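GlcNAc-alpha-1,4-Gal-releasing endo-beta-galactosidase (Clostridium perfringens, PDB 1UPS) probably hydrolyses internal beta-galactosidic linkages of glycans, acting as an endo-beta-galactosidase that releases the disaccharide GlcNAc-alpha-1,4-Gal. Local coordinates at residues A225-F228 with E233-K236; L347-E350 with Y355-H358; I391-E394 with V399-Y402; G403-P406 with T411-W414. One frame throughout, in Å; residues are numbered along the deposited sequence. Where two conformers were deposited one is given.

Contact 1 (A225-F228 with E233-K236); sequences ALKF and ELFK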
loop_
_atom_site.group_PDB
_atom_site.type_symbol
_atom_site.label_atom_id
_atom_site.label_comp_id
_atom_site.label_asym_id
_atom_site.label_seq_id
_atom_site.Cartn_x
_atom_site.Cartn_y
_atom_site.Cartn_z
ATOM N N ALA A 225 1.076 4.945 -9.063
ATOM C CA ALA A 225 0.783 3.801 -8.188
ATOM C C ALA A 225 1.249 3.993 -6.757
ATOM O O ALA A 225 2.041 4.905 -6.459
ATOM C CB ALA A 225 1.442 2.510 -8.779
ATOM N N LEU A 226 0.739 3.118 -5.884
ATOM C CA LEU A 226 1.225 2.933 -4.518
ATOM C C LEU A 226 1.887 1.558 -4.439
ATOM O O LEU A 226 1.261 0.533 -4.726
ATOM C CB LEU A 226 0.059 3.002 -3.504
ATOM C CG LEU A 226 -0.880 4.216 -3.676
ATOM C CD1 LEU A 226 -2.007 4.136 -2.662
ATOM C CD2 LEU A 226 -0.105 5.519 -3.517
ATOM N N LYS A 227 3.155 1.541 -4.048
ATOM C CA LYS A 227 3.899 0.284 -3.965
ATOM C C LYS A 227 4.378 0.109 -2.538
ATOM O O LYS A 227 5.001 1.016 -1.967
ATOM C CB LYS A 227 5.071 0.318 -4.950
ATOM C CG LYS A 227 4.576 0.193 -6.389
ATOM C CD LYS A 227 5.687 0.187 -7.409
ATOM C CE LYS A 227 5.081 0.043 -8.825
ATOM N NZ LYS A 227 6.175 -0.162 -9.856
ATOM N N PHE A 228 4.060 -1.048 -1.954
ATOM C CA PHE A 228 4.331 -1.309 -0.539
ATOM C C PHE A 228 5.430 -2.348 -0.379
ATOM O O PHE A 228 5.383 -3.374 -1.037
ATOM C CB PHE A 228 3.041 -1.791 0.127
ATOM C CG PHE A 228 1.931 -0.784 0.037
ATOM C CD1 PHE A 228 1.787 0.195 1.014
ATOM C CD2 PHE A 228 1.069 -0.793 -1.050
ATOM C CE1 PHE A 228 0.756 1.166 0.913
ATOM C CE2 PHE A 228 0.037 0.162 -1.166
ATOM C CZ PHE A 228 -0.105 1.133 -0.182
ATOM N N GLU A 233 11.434 -5.456 0.297
ATOM C CA GLU A 233 10.971 -6.304 -0.811
ATOM C C GLU A 233 9.501 -6.023 -1.139
ATOM O O GLU A 233 8.652 -5.920 -0.234
ATOM C CB GLU A 233 11.146 -7.799 -0.491
ATOM C CG GLU A 233 10.672 -8.716 -1.632
ATOM C CD GLU A 233 10.894 -10.204 -1.368
ATOM O OE1 GLU A 233 10.003 -10.847 -0.737
ATOM O OE2 GLU A 233 11.953 -10.731 -1.810
ATOM N N LEU A 234 9.196 -5.916 -2.432
ATOM C CA LEU A 234 7.825 -5.552 -2.840
ATOM C C LEU A 234 6.793 -6.569 -2.339
ATOM O O LEU A 234 6.980 -7.791 -2.502
ATOM C CB LEU A 234 7.758 -5.415 -4.368
ATOM C CG LEU A 234 6.416 -4.915 -4.917
ATOM C CD1 LEU A 234 6.080 -3.501 -4.426
ATOM C CD2 LEU A 234 6.445 -4.971 -6.438
ATOM N N PHE A 235 5.703 -6.055 -1.752
ATOM C CA PHE A 235 4.717 -6.883 -1.045
ATOM C C PHE A 235 3.303 -6.678 -1.618
ATOM O O PHE A 235 2.510 -7.636 -1.680
ATOM C CB PHE A 235 4.766 -6.547 0.463
ATOM C CG PHE A 235 3.759 -7.304 1.325
ATOM C CD1 PHE A 235 4.006 -8.613 1.722
ATOM C CD2 PHE A 235 2.603 -6.672 1.773
ATOM C CE1 PHE A 235 3.089 -9.299 2.552
ATOM C CE2 PHE A 235 1.674 -7.347 2.588
ATOM C CZ PHE A 235 1.930 -8.656 2.980
ATOM N N LYS A 236 3.009 -5.458 -2.071
ATOM C CA LYS A 236 1.674 -5.105 -2.612
ATOM C C LYS A 236 1.774 -3.908 -3.554
ATOM O O LYS A 236 2.597 -3.008 -3.349
ATOM C CB LYS A 236 0.715 -4.745 -1.472
ATOM C CG LYS A 236 -0.726 -4.499 -1.939
ATOM C CD LYS A 236 -1.657 -4.268 -0.782
ATOM C CE LYS A 236 -3.115 -4.020 -1.218
ATOM N NZ LYS A 236 -4.052 -3.935 -0.019
#
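A classic beta bulge interrupts this hairpin: Phe-235 and Lys-236 together stand opposite the single residue Phe-228. The evidence is a carbonyl shared by two amides. Phe-228 O lies 2.8 Å from Phe-235 N, and it also takes a weak bond from Lys-236 N at 3.3 Å. Phe-235 supplies the bulged backbone, with psi turned to -33°, far from that of an extended strand. The return bond is regular and almost straight, Phe-228 N to Lys-236 O at 2.8 Å with 171° at the hydrogen, which makes Phe-228 and Lys-236 an antiparallel hydrogen-bonded pair.

Phe-228 and Lys-236 run side by side in the same direction, the ring carbon Phe-228 CD2 lying 4.0 Å from Lys-236 CB. With CG of Phe-228 anti to the carbonyl carbon (chi1 -60°), the ring brings CD2 to 3.5 Å from Lys-236 O, and that oxygen meets the ring at its edge rather than over a face. On the turn side of the bulge, one methyl of Leu-234 reaches back across the hairpin: CD1 is 3.5 Å from Phe-228 O and 4.0 Å from Lys-227 CB.

The extra residue brings Phe-235 and Lys-236 to the side of the sheet that Phe-228 occupies. There Phe-228, Phe-235 and Lys-236 all rest on Ile-184 of strand 181-187, and the Phe-235 ring lies nearly parallel to Trp-182. The hairpin of strands 225-230 and 233-239 thus packs against the second antiparallel sheet of the GH16 beta sandwich, while strand 215-221 continues its own sheet beyond strand 225-230.

Contact 2 (L347-E350 with Y355-H358); sequences LNIE and YIEH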
loop_
_atom_site.group_PDB
_atom_site.type_symbol
_atom_site.label_atom_id
_atom_site.label_comp_id
_atom_site.label_asym_id
_atom_site.label_seq_id
_atom_site.Cartn_x
_atom_site.Cartn_y
_atom_site.Cartn_z
ATOM N N LEU A 347 -3.514 -9.845 -23.965
ATOM C CA LEU A 347 -3.585 -11.203 -23.451
ATOM C C LEU A 347 -4.917 -11.425 -22.743
ATOM O O LEU A 347 -5.307 -10.627 -21.900
ATOM C CB LEU A 347 -2.432 -11.451 -22.482
ATOM C CG LEU A 347 -1.049 -11.308 -23.128
ATOM C CD1 LEU A 347 0.021 -11.857 -22.158
ATOM C CD2 LEU A 347 -1.001 -12.020 -24.483
ATOM N N ASN A 348 -5.605 -12.507 -23.092
ATOM C CA ASN A 348 -6.929 -12.771 -22.536
ATOM C C ASN A 348 -7.258 -14.244 -22.528
ATOM O O ASN A 348 -6.534 -15.037 -23.129
ATOM C CB ASN A 348 -8.003 -11.993 -23.310
ATOM C CG ASN A 348 -8.247 -12.561 -24.681
ATOM O OD1 ASN A 348 -9.165 -13.362 -24.872
ATOM N ND2 ASN A 348 -7.417 -12.161 -25.654
ATOM N N ILE A 349 -8.347 -14.604 -21.841
ATOM C CA ILE A 349 -8.791 -16.008 -21.758
ATOM C C ILE A 349 -10.283 -16.190 -22.097
ATOM O O ILE A 349 -10.941 -17.105 -21.584
ATOM C CB ILE A 349 -8.435 -16.661 -20.386
ATOM C CG1 ILE A 349 -9.236 -16.048 -19.227
ATOM C CG2 ILE A 349 -6.907 -16.597 -20.128
ATOM C CD1 ILE A 349 -9.114 -16.821 -17.893
ATOM N N GLU A 350 -10.791 -15.343 -22.987
ATOM C CA GLU A 350 -12.235 -15.334 -23.309
ATOM C C GLU A 350 -12.821 -16.704 -23.678
ATOM O O GLU A 350 -13.926 -17.054 -23.231
ATOM C CB GLU A 350 -12.542 -14.309 -24.410
ATOM C CG GLU A 350 -14.045 -14.040 -24.604
ATOM C CD GLU A 350 -14.668 -13.193 -23.504
ATOM O OE1 GLU A 350 -15.915 -13.010 -23.525
ATOM O OE2 GLU A 350 -13.940 -12.702 -22.608
ATOM N N TYR A 355 -5.222 -22.055 -22.554
ATOM C CA TYR A 355 -4.072 -21.274 -23.029
ATOM C C TYR A 355 -4.387 -19.796 -23.102
ATOM O O TYR A 355 -5.534 -19.400 -23.367
ATOM C CB TYR A 355 -3.595 -21.782 -24.406
ATOM C CG TYR A 355 -3.138 -23.223 -24.363
ATOM C CD1 TYR A 355 -1.816 -23.551 -24.022
ATOM C CD2 TYR A 355 -4.034 -24.263 -24.628
ATOM C CE1 TYR A 355 -1.400 -24.892 -23.959
ATOM C CE2 TYR A 355 -3.638 -25.596 -24.566
ATOM C CZ TYR A 355 -2.322 -25.910 -24.230
ATOM O OH TYR A 355 -1.931 -27.241 -24.176
ATOM N N ILE A 356 -3.373 -18.963 -22.870
ATOM C CA ILE A 356 -3.539 -17.523 -23.033
ATOM C C ILE A 356 -3.762 -17.233 -24.516
ATOM O O ILE A 356 -3.010 -17.720 -25.369
ATOM C CB ILE A 356 -2.288 -16.749 -22.519
ATOM C CG1 ILE A 356 -2.039 -17.031 -21.032
ATOM C CG2 ILE A 356 -2.456 -15.235 -22.759
ATOM C CD1 ILE A 356 -3.144 -16.496 -20.099
ATOM N N GLU A 357 -4.791 -16.436 -24.809
ATOM C CA GLU A 357 -5.099 -16.005 -26.171
ATOM C C GLU A 357 -4.580 -14.587 -26.390
ATOM O O GLU A 357 -4.284 -13.879 -25.429
ATOM C CB GLU A 357 -6.625 -16.032 -26.397
ATOM C CG GLU A 357 -7.240 -17.409 -26.191
ATOM C CD GLU A 357 -8.756 -17.378 -26.258
ATOM O OE1 GLU A 357 -9.284 -17.123 -27.365
ATOM O OE2 GLU A 357 -9.405 -17.587 -25.205
ATOM N N HIS A 358 -4.471 -14.171 -27.648
ATOM C CA HIS A 358 -4.116 -12.785 -27.961
ATOM C C HIS A 358 -4.981 -12.225 -29.089
ATOM O O HIS A 358 -5.087 -12.831 -30.157
ATOM C CB HIS A 358 -2.626 -12.633 -28.320
ATOM C CG HIS A 358 -2.154 -13.562 -29.396
ATOM N ND1 HIS A 358 -2.143 -13.210 -30.728
ATOM C CD2 HIS A 358 -1.663 -14.827 -29.339
ATOM C CE1 HIS A 358 -1.678 -14.216 -31.448
ATOM N NE2 HIS A 358 -1.379 -15.211 -30.631
HETATM O O HOH W 1 -10.280 -14.321 -27.156
#
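Asn-348 and Glu-357 form the one antiparallel hydrogen-bonded pair here, and their backbones bond in both directions. Glu-357 N reaches Asn-348 O at 2.8 Å; the reverse bond, Asn-348 N to Glu-357 O, is 3.0 Å. Leu-347 and His-358 make the neighbouring non-hydrogen-bonded pair.

Side-chain polar contacts gather at the turn end of the hairpin. With CG placed between backbone N and carbonyl carbon (chi1 72°), Asn-348 turns OD1 forward to accept from Glu-350 N at 3.2 Å, an Asx turn. A water then donates both to Asn-348 OD1 at 2.7 Å and to Glu-357 OE1 at 3.0 Å, bridging an amide and a carboxylate whose planes are 46° apart. Glu-357 OE2 is held by Asn-351 N, and Asn-348 ND2 by Tyr-346 O.

The apolar contacts centre on Ile-356, whose branches divide the work. CG2 packs on Leu-347 CB at 3.8 Å, whereas CD1 meets Ile-349 CG2, also at 3.8 Å. Trp-370 touches both isoleucines, and Leu-400 touches Ile-356. Such a short, twisted hairpin with an interior hydrophobic side is consistent with a ricin-like beta-trefoil domain following the GH16 part of the chain.

Contact 3 (I391-E394 with V399-Y402); sequences IHTE and VLQY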
loop_
_atom_site.group_PDB
_atom_site.type_symbol
_atom_site.label_atom_id
_atom_site.label_comp_id
_atom_site.label_asym_id
_atom_site.label_seq_id
_atom_site.Cartn_x
_atom_site.Cartn_y
_atom_site.Cartn_z
ATOM N N ILE A 391 -1.279 -16.986 -14.893
ATOM C CA ILE A 391 -0.461 -17.219 -16.083
ATOM C C ILE A 391 0.749 -18.065 -15.699
ATOM O O ILE A 391 1.470 -17.731 -14.760
ATOM C CB ILE A 391 0.011 -15.881 -16.677
ATOM C CG1 ILE A 391 -1.206 -14.992 -17.000
ATOM C CG2 ILE A 391 0.848 -16.160 -17.927
ATOM C CD1 ILE A 391 -0.860 -13.709 -17.803
ATOM N N HIS A 392 0.959 -19.170 -16.403
ATOM C CA HIS A 392 2.040 -20.104 -16.018
ATOM C C HIS A 392 2.505 -20.960 -17.193
ATOM O O HIS A 392 1.856 -20.985 -18.249
ATOM C CB HIS A 392 1.605 -21.022 -14.856
ATOM C CG HIS A 392 0.585 -22.048 -15.254
ATOM N ND1 HIS A 392 0.923 -23.237 -15.875
ATOM C CD2 HIS A 392 -0.768 -22.046 -15.157
ATOM C CE1 HIS A 392 -0.177 -23.927 -16.130
ATOM N NE2 HIS A 392 -1.218 -23.226 -15.703
ATOM N N THR A 393 3.634 -21.652 -17.015
ATOM C CA THR A 393 4.083 -22.652 -18.002
ATOM C C THR A 393 4.414 -23.986 -17.324
ATOM O O THR A 393 5.444 -24.597 -17.606
ATOM C CB THR A 393 5.300 -22.173 -18.885
ATOM O OG1 THR A 393 6.451 -21.940 -18.052
ATOM C CG2 THR A 393 5.022 -20.821 -19.545
ATOM N N GLU A 394 3.537 -24.443 -16.437
ATOM C CA GLU A 394 3.820 -25.633 -15.630
ATOM C C GLU A 394 3.867 -26.942 -16.444
ATOM O O GLU A 394 4.409 -27.942 -15.960
ATOM C CB GLU A 394 2.846 -25.739 -14.439
ATOM C CG GLU A 394 3.091 -26.896 -13.451
ATOM C CD GLU A 394 4.487 -26.948 -12.821
ATOM O OE1 GLU A 394 4.889 -28.047 -12.343
ATOM O OE2 GLU A 394 5.191 -25.914 -12.785
ATOM N N VAL A 399 4.522 -22.821 -24.964
ATOM C CA VAL A 399 3.453 -21.831 -25.119
ATOM C C VAL A 399 2.877 -21.465 -23.754
ATOM O O VAL A 399 3.076 -22.192 -22.780
ATOM C CB VAL A 399 2.297 -22.343 -26.038
ATOM C CG1 VAL A 399 2.780 -22.445 -27.490
ATOM C CG2 VAL A 399 1.766 -23.697 -25.566
ATOM N N LEU A 400 2.142 -20.357 -23.694
ATOM C CA LEU A 400 1.670 -19.802 -22.425
ATOM C C LEU A 400 0.323 -20.362 -22.001
ATOM O O LEU A 400 -0.634 -20.379 -22.789
ATOM C CB LEU A 400 1.555 -18.282 -22.544
ATOM C CG LEU A 400 1.484 -17.447 -21.271
ATOM C CD1 LEU A 400 2.674 -17.710 -20.363
ATOM C CD2 LEU A 400 1.414 -15.942 -21.639
ATOM N N GLN A 401 0.253 -20.810 -20.749
ATOM C CA GLN A 401 -0.969 -21.417 -20.200
ATOM C C GLN A 401 -1.622 -20.512 -19.162
ATOM O O GLN A 401 -1.017 -19.551 -18.693
ATOM C CB GLN A 401 -0.639 -22.746 -19.517
ATOM C CG GLN A 401 -0.024 -23.822 -20.423
ATOM C CD GLN A 401 0.525 -24.970 -19.619
ATOM O OE1 GLN A 401 1.734 -25.020 -19.339
ATOM N NE2 GLN A 401 -0.359 -25.885 -19.206
ATOM N N TYR A 402 -2.867 -20.820 -18.799
ATOM C CA TYR A 402 -3.412 -20.321 -17.538
ATOM C C TYR A 402 -3.966 -21.550 -16.812
ATOM O O TYR A 402 -4.319 -22.556 -17.450
ATOM C CB TYR A 402 -4.509 -19.239 -17.723
ATOM C CG TYR A 402 -5.789 -19.811 -18.287
ATOM C CD1 TYR A 402 -6.026 -19.803 -19.664
ATOM C CD2 TYR A 402 -6.729 -20.433 -17.449
ATOM C CE1 TYR A 402 -7.194 -20.362 -20.192
ATOM C CE2 TYR A 402 -7.884 -21.003 -17.964
ATOM C CZ TYR A 402 -8.110 -20.956 -19.331
ATOM O OH TYR A 402 -9.244 -21.546 -19.825
HETATM O O HOH W 2 -3.056 -25.322 -16.334
#
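In a two-stranded antiparallel hairpin, strands 390-392 and 401-403, His-392 lies against Gln-401 through both backbone and side chain. His-392 N bonds to Gln-401 O at 3.0 Å, and Gln-401 N returns to His-392 O at 3.0 Å. Ile-391 and Tyr-402 form the adjoining non-hydrogen-bonded pair, their side chains on the other face of the sheet.

Gln-401 CB sits over one face of the imidazole, 3.9 Å from the ring centroid and 24° off the normal, a CH-pi contact displaced toward the rim. Both ring nitrogens are engaged in the plane of the ring. With chi1 at 71°, ND1 is directed to the following turn and accepts from Glu-394 N at 2.9 Å, while NE2 lies 2.9 Å from a water O, and that water donates to Tyr-402 O at 3.2 Å. These two contacts fix the rotation of the ring.

The hairpin fits a ricin-like beta-trefoil domain, and its other side is hydrophobic. Ile-391 CG2 and Leu-400 CD1 are pressed to 3.4 Å, tighter than usual for two carbons. Thr-393 CG2 adds to the same cluster, 4.0 Å from Leu-400 CD1, and Trp-414 lies on both Thr-393 and Leu-400. At the turn, Gln-401 OE1 accepts from Ser-395 N.

Contact 4 (G403-P406 with T411-W414); sequences GNVP and TSQW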
loop_
_atom_site.group_PDB
_atom_site.type_symbol
_atom_site.label_atom_id
_atom_site.label_comp_id
_atom_site.label_asym_id
_atom_site.label_seq_id
_atom_site.Cartn_x
_atom_site.Cartn_y
_atom_site.Cartn_z
ATOM N N GLY A 403 -4.032 -21.462 -15.493
ATOM C CA GLY A 403 -4.602 -22.523 -14.679
ATOM C C GLY A 403 -4.482 -22.160 -13.212
ATOM O O GLY A 403 -3.916 -21.120 -12.860
ATOM N N ASN A 404 -4.999 -23.038 -12.364
ATOM C CA ASN A 404 -4.897 -22.873 -10.925
ATOM C C ASN A 404 -3.654 -23.627 -10.438
ATOM O O ASN A 404 -3.627 -24.860 -10.411
ATOM C CB ASN A 404 -6.189 -23.389 -10.246
ATOM C CG ASN A 404 -6.233 -23.084 -8.759
ATOM O OD1 ASN A 404 -5.231 -22.677 -8.176
ATOM N ND2 ASN A 404 -7.411 -23.266 -8.134
ATOM N N VAL A 405 -2.605 -22.878 -10.116
ATOM C CA VAL A 405 -1.349 -23.466 -9.635
ATOM C C VAL A 405 -0.886 -22.613 -8.456
ATOM O O VAL A 405 -1.225 -21.413 -8.389
ATOM C CB VAL A 405 -0.250 -23.568 -10.754
ATOM C CG1 VAL A 405 -0.801 -24.267 -12.002
ATOM C CG2 VAL A 405 0.352 -22.208 -11.093
ATOM N N PRO A 406 -0.182 -23.217 -7.503
ATOM C CA PRO A 406 0.215 -22.501 -6.289
ATOM C C PRO A 406 1.097 -21.281 -6.551
ATOM O O PRO A 406 1.846 -21.246 -7.556
ATOM C CB PRO A 406 0.965 -23.578 -5.494
ATOM C CG PRO A 406 0.300 -24.841 -5.917
ATOM C CD PRO A 406 0.178 -24.649 -7.427
ATOM N N THR A 411 7.155 -21.648 -12.313
ATOM C CA THR A 411 6.608 -21.507 -13.670
ATOM C C THR A 411 5.470 -20.489 -13.732
ATOM O O THR A 411 5.051 -20.102 -14.831
ATOM C CB THR A 411 6.079 -22.834 -14.212
ATOM O OG1 THR A 411 5.125 -23.364 -13.282
ATOM C CG2 THR A 411 7.201 -23.898 -14.272
ATOM N N SER A 412 4.941 -20.084 -12.575
ATOM C CA SER A 412 3.900 -19.049 -12.548
ATOM C C SER A 412 4.417 -17.662 -12.127
ATOM O O SER A 412 3.618 -16.724 -11.919
ATOM C CB SER A 412 2.719 -19.462 -11.634
ATOM O OG SER A 412 3.041 -19.311 -10.248
ATOM N N GLN A 413 5.733 -17.537 -11.996
ATOM C CA GLN A 413 6.354 -16.311 -11.511
ATOM C C GLN A 413 7.125 -15.660 -12.658
ATOM O O GLN A 413 7.844 -16.360 -13.401
ATOM C CB GLN A 413 7.291 -16.621 -10.334
ATOM C CG GLN A 413 6.543 -17.089 -9.097
ATOM C CD GLN A 413 7.440 -17.269 -7.878
ATOM O OE1 GLN A 413 8.601 -16.839 -7.868
ATOM N NE2 GLN A 413 6.897 -17.900 -6.832
ATOM N N TRP A 414 6.945 -14.344 -12.796
ATOM C CA TRP A 414 7.417 -13.585 -13.964
ATOM C C TRP A 414 8.192 -12.343 -13.567
ATOM O O TRP A 414 7.924 -11.731 -12.531
ATOM C CB TRP A 414 6.218 -13.157 -14.816
ATOM C CG TRP A 414 5.421 -14.319 -15.248
ATOM C CD1 TRP A 414 4.330 -14.853 -14.605
ATOM C CD2 TRP A 414 5.672 -15.151 -16.372
ATOM N NE1 TRP A 414 3.864 -15.945 -15.296
ATOM C CE2 TRP A 414 4.673 -16.156 -16.385
ATOM C CE3 TRP A 414 6.620 -15.135 -17.405
ATOM C CZ2 TRP A 414 4.608 -17.139 -17.376
ATOM C CZ3 TRP A 414 6.557 -16.106 -18.387
ATOM C CH2 TRP A 414 5.562 -17.099 -18.368
#
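Val-405 meets Ser-412 through one methyl: CG2 lies 3.7 Å from Ser-412 CB and 4.0 Å from Ser-412 OG. The two backbones stay well apart, the closest pair of alpha carbons, Val-405 CA and Ser-412 CA, being 7.5 Å from each other, and the buried area is only 84 Å². With CG1 of Val-405 anti to the carbonyl carbon (chi1 -52°), CG2 falls between the backbone N and the carbonyl carbon and is the branch that reaches Ser-412. Next to this pair, Pro-406 O comes to 3.5 Å of Ser-412 OG, a polar approach that does not count as a hydrogen bond.

The hydroxyl is committed within the connecting loop. Ser-412 OG, swung between its own N and carbonyl carbon (chi1 76°), bonds to Tyr-409 O, and Gln-413 NE2 similarly holds Asn-407 O. Behind the pair, His-392 touches both Val-405 and Ser-412, so strand 390-392 backs the two ends of the loop. Arg-380 of strand 378-383 touches Ser-412 as well.

With no hydrogen bond across it, the contact rests on van der Waals contact between a methyl and a serine methylene. Such contact imposes little directionality, so the polar bonds within the loop, such as Ser-412 OG to Tyr-409 O, probably do more to fix its shape.

Contact 1 stands alone: it lies about 6 Å from the centre of the chain, in the GH16 sandwich, with centres of the other three contacts 20 to 27 Å away. Contacts 2 and 3 are similar hairpins, each with one hydrogen-bonded and one non-hydrogen-bonded pair and each bonding a side chain to the amide two places on; they join where Ile-356 N meets Leu-400 O at 3.1 Å. Contact 4 continues from contact 3, tied by Thr-393 N to Thr-411 O at 3.0 Å. Contact 3 is buried, contacts 1 and 2 are partly buried, and contact 4 includes an exposed proline. Strand pairing governs contacts 1 to 3, whereas contact 4 has no hydrogen bond across it.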